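Local atomic coordinates of tRNA (Adenine(22)-N(1))-methyltransferase (Mycoplasma capricolum subsp. capricolum, PDB entry 6QE6), a protein that probably methylates N1 of adenine 22 in tRNA, and binds S-adenosyl-L-homocysteine, the product left by its methyl-donor cofactor. Residues T214-L217 and N218-P222. Sequence-based numbering, arbitrary orientation.
Sequences TKIL and NQINP
Two nitrogens of Asn-218 converge on the carbonyl oxygen of Thr-214, one from the backbone and one from the side chain. The amide ND2 of Asn-218 lies 2.9 Å from Thr-214 O with an N-H...O angle of 157°, while Asn-218 N reaches Thr-214 O at 3.1 Å through a more bent bond. These donors sit on opposite faces of the carbonyl plane: the backbone nitrogen is only modestly tilted from it, whereas ND2 stands well above it. Because the oxygen also lies close to the amide plane of Asn-218, the side-chain bond restrains the turn of that amide. The first torsion explains the reach: CG is anti to the carbonyl carbon of Asn-218 (chi1 -75°), which leaves the amide alongside the Thr-214 side chain, pointing the same way. Thr-214 OG1 is turned to Ile-210 O instead.

This is the C-terminal end of helix 200-217, and Asn-218 is the first residue to leave helical backbone angles. Ile-216 O here takes two backbone donors. Ile-220 N, 3.2 Å from Ile-216 O, comes in nearly along the C=O axis, and Gln-219 N, 3.0 Å from the same oxygen, approaches from above the carbonyl plane. The chain thus keeps bonding to the last turn while it bends into the loop toward helix 225-244.

Apolar contact accompanies the second pair of bonds. Ile-220 CD1 meets Ile-216 CG2 at 3.9 Å, the two side chains crossing at a slant, and Ile-216 also touches Ile-230 of helix 225-244. On another side, the aliphatic CG of Gln-219 lies 3.1 Å from Lys-215 O, and the Gln-219 side chain runs alongside that of Lys-215.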
loop_
_atom_site.group_PDB
_atom_site.type_symbol
_atom_site.label_atom_id
_atom_site.label_comp_id
_atom_site.label_asym_id
_atom_site.label_seq_id
_atom_site.Cartn_x
_atom_site.Cartn_y
_atom_site.Cartn_z
ATOM N N THR A 214 20.621 16.455 -6.335
ATOM C CA THR A 214 21.714 17.408 -6.509
ATOM C C THR A 214 22.894 16.782 -7.262
ATOM O O THR A 214 23.483 17.420 -8.145
ATOM C CB THR A 214 22.147 17.929 -5.138
ATOM O OG1 THR A 214 21.011 18.506 -4.479
ATOM C CG2 THR A 214 23.251 18.980 -5.269
ATOM N N LYS A 215 23.250 15.533 -6.929
ATOM C CA LYS A 215 24.277 14.814 -7.684
ATOM C C LYS A 215 23.965 14.794 -9.175
ATOM O O LYS A 215 24.864 14.937 -10.013
ATOM C CB LYS A 215 24.397 13.374 -7.185
ATOM C CG LYS A 215 25.144 13.170 -5.893
ATOM C CD LYS A 215 25.428 11.668 -5.718
ATOM C CE LYS A 215 25.989 11.036 -7.017
ATOM N NZ LYS A 215 26.142 9.538 -6.953
ATOM N N ILE A 216 22.695 14.590 -9.522
ATOM C CA ILE A 216 22.296 14.512 -10.923
ATOM C C ILE A 216 22.367 15.885 -11.577
ATOM O O ILE A 216 22.736 16.007 -12.754
ATOM C CB ILE A 216 20.886 13.900 -11.029
ATOM C CG1 ILE A 216 20.907 12.463 -10.532
ATOM C CG2 ILE A 216 20.340 13.984 -12.462
ATOM C CD1 ILE A 216 19.526 11.902 -10.302
ATOM N N LEU A 217 22.010 16.939 -10.830
ATOM C CA LEU A 217 22.113 18.291 -11.365
ATOM C C LEU A 217 23.556 18.661 -11.691
ATOM O O LEU A 217 23.791 19.512 -12.564
ATOM C CB LEU A 217 21.522 19.311 -10.384
ATOM C CG LEU A 217 20.002 19.458 -10.226
ATOM C CD1 LEU A 217 19.666 20.722 -9.446
ATOM C CD2 LEU A 217 19.269 19.452 -11.560
ATOM N N ASN A 218 24.535 18.048 -11.006
ATOM C CA ASN A 218 25.941 18.307 -11.295
ATOM C C ASN A 218 26.498 17.356 -12.344
ATOM O O ASN A 218 27.714 17.177 -12.425
ATOM C CB ASN A 218 26.778 18.240 -10.013
ATOM C CG ASN A 218 26.590 19.456 -9.132
ATOM O OD1 ASN A 218 27.288 20.455 -9.275
ATOM N ND2 ASN A 218 25.641 19.374 -8.206
ATOM N N GLN A 219 25.635 16.742 -13.144
ATOM C CA GLN A 219 26.063 15.800 -14.173
ATOM C C GLN A 219 25.390 16.008 -15.517
ATOM O O GLN A 219 26.029 15.783 -16.545
ATOM C CB GLN A 219 25.800 14.362 -13.724
ATOM C CG GLN A 219 26.498 14.014 -12.447
ATOM C CD GLN A 219 26.051 12.690 -11.907
ATOM O OE1 GLN A 219 25.036 12.148 -12.345
ATOM N NE2 GLN A 219 26.800 12.152 -10.947
ATOM N N ILE A 220 24.140 16.421 -15.558
ATOM C CA ILE A 220 23.441 16.584 -16.805
ATOM C C ILE A 220 23.503 18.045 -17.208
ATOM O O ILE A 220 23.824 18.928 -16.411
ATOM C CB ILE A 220 21.987 16.094 -16.699
ATOM C CG1 ILE A 220 21.192 17.017 -15.777
ATOM C CG2 ILE A 220 21.958 14.645 -16.208
ATOM C CD1 ILE A 220 19.820 16.484 -15.448
ATOM N N ASN A 221 23.172 18.292 -18.464
ATOM C CA ASN A 221 23.256 19.595 -19.103
ATOM C C ASN A 221 22.102 20.477 -18.640
ATOM O O ASN A 221 20.949 20.051 -18.698
ATOM C CB ASN A 221 23.207 19.394 -20.606
ATOM C CG ASN A 221 23.564 20.630 -21.386
ATOM O OD1 ASN A 221 23.098 21.743 -21.102
ATOM N ND2 ASN A 221 24.363 20.433 -22.425
ATOM N N PRO A 222 22.359 21.711 -18.199
ATOM C CA PRO A 222 21.251 22.564 -17.726
ATOM C C PRO A 222 20.205 22.885 -18.792
ATOM O O PRO A 222 19.141 23.405 -18.440
ATOM C CB PRO A 222 21.960 23.837 -17.241
ATOM C CG PRO A 222 23.383 23.438 -17.052
ATOM C CD PRO A 222 23.660 22.386 -18.078
#